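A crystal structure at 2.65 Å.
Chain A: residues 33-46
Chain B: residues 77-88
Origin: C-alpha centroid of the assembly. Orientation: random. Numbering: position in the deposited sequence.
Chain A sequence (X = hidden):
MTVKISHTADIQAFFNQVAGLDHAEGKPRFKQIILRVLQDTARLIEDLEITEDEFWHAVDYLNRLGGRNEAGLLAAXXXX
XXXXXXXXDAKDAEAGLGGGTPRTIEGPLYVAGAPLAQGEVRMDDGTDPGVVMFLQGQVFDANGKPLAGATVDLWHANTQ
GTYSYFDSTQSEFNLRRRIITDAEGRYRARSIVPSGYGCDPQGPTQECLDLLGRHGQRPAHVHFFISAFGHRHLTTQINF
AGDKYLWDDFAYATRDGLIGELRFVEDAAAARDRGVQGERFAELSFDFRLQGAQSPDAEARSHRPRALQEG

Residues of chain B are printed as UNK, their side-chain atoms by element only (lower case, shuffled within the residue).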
# COMPACT_ATOMS: atom_id res chain seq x y z
N ILE A 33 12.13 -1.99 13.13
CA ILE A 33 11.82 -2.09 11.69
C ILE A 33 11.39 -0.71 11.08
O ILE A 33 11.86 -0.33 9.99
CB ILE A 33 10.73 -3.17 11.43
CG1 ILE A 33 11.22 -4.55 11.86
CG2 ILE A 33 10.42 -3.24 9.98
CD1 ILE A 33 10.13 -5.65 11.91
N ILE A 34 10.52 0.02 11.77
CA ILE A 34 10.11 1.34 11.28
C ILE A 34 11.27 2.33 11.35
O ILE A 34 11.31 3.25 10.56
CB ILE A 34 8.92 1.96 12.10
CG1 ILE A 34 7.70 1.06 12.07
CG2 ILE A 34 8.51 3.30 11.48
CD1 ILE A 34 7.13 0.88 10.69
N LEU A 35 12.20 2.17 12.28
CA LEU A 35 13.33 3.13 12.35
C LEU A 35 14.08 2.92 11.03
O LEU A 35 14.44 3.87 10.32
CB LEU A 35 14.26 2.83 13.55
CG LEU A 35 15.28 3.86 14.09
CD1 LEU A 35 16.28 3.23 15.09
CD2 LEU A 35 16.05 4.43 12.94
N ARG A 36 14.27 1.66 10.70
CA ARG A 36 14.97 1.28 9.48
C ARG A 36 14.19 1.68 8.21
O ARG A 36 14.76 2.35 7.33
CB ARG A 36 15.23 -0.24 9.54
CG ARG A 36 15.93 -0.86 8.36
CD ARG A 36 17.20 -0.16 7.99
NE ARG A 36 17.88 -0.89 6.92
CZ ARG A 36 18.80 -1.84 7.08
NH1 ARG A 36 19.18 -2.21 8.29
NH2 ARG A 36 19.31 -2.47 6.03
N VAL A 37 12.92 1.29 8.10
CA VAL A 37 12.12 1.64 6.91
C VAL A 37 12.17 3.14 6.65
O VAL A 37 12.16 3.58 5.49
CB VAL A 37 10.64 1.20 7.06
CG1 VAL A 37 9.83 1.69 5.88
CG2 VAL A 37 10.53 -0.29 7.07
N LEU A 38 12.24 3.94 7.72
CA LEU A 38 12.31 5.40 7.56
C LEU A 38 13.68 5.94 7.09
O LEU A 38 13.72 6.84 6.27
CB LEU A 38 11.89 6.11 8.85
CG LEU A 38 10.41 6.07 9.25
CD1 LEU A 38 10.27 6.59 10.69
CD2 LEU A 38 9.56 6.88 8.26
N GLN A 39 14.78 5.39 7.60
CA GLN A 39 16.13 5.83 7.22
C GLN A 39 16.40 5.49 5.78
O GLN A 39 17.05 6.27 5.06
CB GLN A 39 17.21 5.13 8.04
CG GLN A 39 17.15 5.25 9.54
CD GLN A 39 18.32 4.52 10.17
OE1 GLN A 39 19.48 4.82 9.88
NE2 GLN A 39 18.03 3.56 11.03
N ASP A 40 15.95 4.31 5.36
CA ASP A 40 16.13 3.88 3.98
C ASP A 40 15.24 4.69 3.04
O ASP A 40 15.71 5.23 2.05
CB ASP A 40 15.81 2.39 3.81
CG ASP A 40 16.83 1.48 4.48
OD1 ASP A 40 16.69 0.24 4.38
OD2 ASP A 40 17.78 1.99 5.11
N THR A 41 13.95 4.80 3.36
CA THR A 41 13.06 5.56 2.50
C THR A 41 13.62 6.95 2.25
O THR A 41 13.63 7.45 1.12
CB THR A 41 11.64 5.64 3.12
OG1 THR A 41 11.05 4.34 3.05
CG2 THR A 41 10.76 6.61 2.36
N ALA A 42 14.11 7.58 3.31
CA ALA A 42 14.71 8.89 3.22
C ALA A 42 15.91 8.93 2.27
O ALA A 42 16.08 9.89 1.51
CB ALA A 42 15.13 9.34 4.60
N ARG A 43 16.75 7.89 2.31
CA ARG A 43 17.91 7.83 1.43
C ARG A 43 17.54 7.70 -0.05
O ARG A 43 18.19 8.29 -0.89
CB ARG A 43 18.83 6.68 1.79
CG ARG A 43 19.53 6.80 3.10
CD ARG A 43 20.09 5.45 3.54
NE ARG A 43 20.52 5.51 4.94
CZ ARG A 43 20.83 4.46 5.70
NH1 ARG A 43 20.75 3.23 5.20
NH2 ARG A 43 21.20 4.65 6.96
N LEU A 44 16.53 6.90 -0.37
CA LEU A 44 16.16 6.82 -1.78
C LEU A 44 15.84 8.25 -2.21
O LEU A 44 16.37 8.76 -3.18
CB LEU A 44 14.87 6.06 -2.03
CG LEU A 44 14.44 4.63 -1.89
CD1 LEU A 44 13.04 4.62 -2.41
CD2 LEU A 44 15.28 3.67 -2.70
N ILE A 45 14.90 8.85 -1.49
CA ILE A 45 14.48 10.20 -1.80
C ILE A 45 15.68 11.12 -1.98
O ILE A 45 15.68 11.99 -2.84
CB ILE A 45 13.55 10.73 -0.70
CG1 ILE A 45 12.28 9.88 -0.66
CG2 ILE A 45 13.25 12.20 -0.95
CD1 ILE A 45 11.44 10.10 0.58
N GLU A 46 16.72 10.95 -1.18
CA GLU A 46 17.88 11.81 -1.31
C GLU A 46 18.88 11.36 -2.37
O GLU A 46 19.57 12.18 -2.95
CB GLU A 46 18.57 11.98 0.04
CG GLU A 46 17.88 13.00 0.97
CD GLU A 46 18.45 13.00 2.37
OE1 GLU A 46 18.07 13.89 3.17
OE2 GLU A 46 19.26 12.11 2.69
N UNK B 77 1.73 10.26 9.66
CA UNK B 77 1.99 9.78 10.99
C UNK B 77 3.41 9.32 11.20
O UNK B 77 3.94 9.40 12.32
N UNK B 78 4.06 8.84 10.14
CA UNK B 78 5.44 8.39 10.29
C UNK B 78 6.44 9.54 10.12
O UNK B 78 7.66 9.34 10.15
c UNK B 78 5.74 7.23 9.34
c UNK B 78 4.81 6.02 9.51
c UNK B 78 4.41 5.82 10.95
c UNK B 78 5.55 4.79 9.07
N UNK B 79 5.91 10.75 9.98
CA UNK B 79 6.77 11.91 9.88
C UNK B 79 7.39 12.10 8.52
O UNK B 79 8.24 12.97 8.34
N UNK B 80 6.95 11.27 7.57
CA UNK B 80 7.43 11.33 6.19
C UNK B 80 6.99 12.66 5.52
O UNK B 80 7.74 13.29 4.78
c UNK B 80 7.83 8.88 5.54
c UNK B 80 6.89 10.08 5.39
c UNK B 80 9.19 9.11 4.88
c UNK B 80 6.69 10.44 3.93
N UNK B 81 5.78 13.11 5.81
CA UNK B 81 5.35 14.36 5.20
C UNK B 81 6.16 15.53 5.78
O UNK B 81 6.62 16.42 5.03
c UNK B 81 1.77 15.50 4.38
c UNK B 81 3.85 14.56 5.40
o UNK B 81 1.17 14.65 5.07
c UNK B 81 3.27 15.48 4.38
o UNK B 81 1.18 16.36 3.68
N UNK B 82 6.34 15.56 7.10
CA UNK B 82 7.13 16.65 7.69
C UNK B 82 8.54 16.65 7.08
O UNK B 82 9.07 17.72 6.69
n UNK B 82 9.55 18.69 11.05
c UNK B 82 8.10 17.55 9.86
c UNK B 82 9.13 17.42 10.72
n UNK B 82 7.93 18.90 9.67
c UNK B 82 7.22 16.52 9.21
c UNK B 82 8.82 19.56 10.40
N UNK B 83 9.13 15.44 6.99
CA UNK B 83 10.46 15.28 6.43
C UNK B 83 10.60 15.92 5.04
O UNK B 83 11.65 16.49 4.71
c UNK B 83 12.09 13.11 4.26
c UNK B 83 14.52 13.82 5.40
c UNK B 83 13.27 13.01 3.51
c UNK B 83 10.84 13.80 6.33
c UNK B 83 14.49 13.37 4.09
c UNK B 83 13.35 13.92 6.14
c UNK B 83 12.12 13.57 5.58
N UNK B 84 9.56 15.80 4.22
CA UNK B 84 9.65 16.41 2.90
C UNK B 84 9.76 17.93 3.02
O UNK B 84 10.56 18.54 2.31
c UNK B 84 7.04 14.33 0.90
c UNK B 84 9.57 14.31 0.58
c UNK B 84 8.46 16.04 2.01
c UNK B 84 8.39 14.60 1.55
N UNK B 85 8.98 18.55 3.91
CA UNK B 85 9.08 20.01 4.03
C UNK B 85 10.47 20.39 4.53
O UNK B 85 11.00 21.46 4.18
o UNK B 85 5.77 20.16 5.47
c UNK B 85 6.60 20.37 4.57
c UNK B 85 8.04 20.60 5.00
o UNK B 85 6.26 20.44 3.38
N UNK B 86 11.08 19.53 5.36
CA UNK B 86 12.40 19.84 5.87
C UNK B 86 13.40 19.89 4.76
O UNK B 86 14.26 20.78 4.71
c UNK B 86 12.85 18.82 6.92
c UNK B 86 12.72 18.01 9.29
c UNK B 86 12.11 18.93 8.26
c UNK B 86 12.16 20.38 8.74
N UNK B 87 13.27 18.92 3.86
CA UNK B 87 14.16 18.78 2.72
C UNK B 87 13.86 19.89 1.72
O UNK B 87 14.75 20.35 1.02
c UNK B 87 14.95 16.93 1.00
c UNK B 87 13.96 17.40 2.07
c UNK B 87 14.46 15.64 0.37
c UNK B 87 16.31 16.69 1.64
N UNK B 88 12.60 20.32 1.66
CA UNK B 88 12.24 21.38 0.73
C UNK B 88 12.85 22.66 1.28
O UNK B 88 13.30 23.51 0.52
o UNK B 88 11.02 20.68 -2.23
c UNK B 88 10.74 21.51 0.62
n UNK B 88 11.90 22.77 -2.38
c UNK B 88 10.33 22.30 -0.58
c UNK B 88 11.11 21.85 -1.81

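Position 77 carries no side-chain atoms and lies out of reach of chain A: B:Gly77. Position 78 has four carbons, forked at the second; its CB sits 4.0 Å from A:Leu38 CD2, and one arm of the fork touches A:Ile34. This is B:Leu78, with CD1 4.1 Å from A:Ile34 CG2. Its backbone is in use too, B:Leu78 O lying 3.6 Å from A:Leu38 CD2.

Position 79 has no side chain and a phi of 79°, a value that favours glycine. It is B:Gly79, closing one helix with a Schellman motif and standing at the N-cap position of the next. At 80, four carbons fork at the first, one arm two carbons long, and that arm touches A:Leu38 and A:Thr41; this is B:Ile80. Its CA-to-CB bond points sideways, yet the long arm comes nearer: CG1 is 3.8 Å from A:Leu38 CD2, and CD1 is 3.9 Å from A:Thr41 CG2. The A:Thr41 hydroxyl is occupied at home, OG1 donating to A:Val37 O at 2.8 Å, while its methyl meets the neighbour.

Position 81 has three carbons, the third bearing two oxygens, and stays clear of chain A: B:Glu81. Position 82, one carbon and a five-membered ring with two nitrogens, is likewise out of reach: B:His82. Position 83 shows one carbon and a six-carbon ring without a hydroxyl, touching A:Ala42 and A:Glu46. It is B:Phe83; CZ lies 4.1 Å from A:Ala42 CB, and A:Glu46 OE1 approaches the ring edge, 3.7 Å from CZ.

Position 84, four carbons forked at the second, is B:Leu84, whose end skirts the contact. Position 85, two carbons with two oxygens on the second, is B:Asp85, and 86, again four carbons forked at the second, is B:Leu86; neither reaches chain A. Position 87 repeats that fork but touches A:Ile45 and A:Glu46. As B:Leu87, it brings CD2 to 3.9 Å from A:Ile45 CG2 and CD1 to 3.6 Å from A:Glu46 OE1. Position 88, three carbons ending in one oxygen and one nitrogen, is B:Gln88, out of reach.

The contact works mainly by apolar packing, with no hydrogen bond or salt bridge across it. The helix axes stay 11.7 Å apart at closest approach, crossing at -36°, so side chains span the gap. A:Ile34, A:Leu38, A:Thr41, A:Ala42 and A:Ile45, spaced by four, three, one and three residues, are answered by B:Leu78, just before its helix, B:Ile80, B:Phe83 and B:Leu87. The A:Arg36–A:Asp40 salt bridge, NE to OD1 at 3.0 Å, lies off this stripe, but A:Glu46 brings a carboxylate to its end, OE1 being hydrogen-bonded elsewhere in the structure.

Chain B 77-88: GLGIEHFLDLLQ
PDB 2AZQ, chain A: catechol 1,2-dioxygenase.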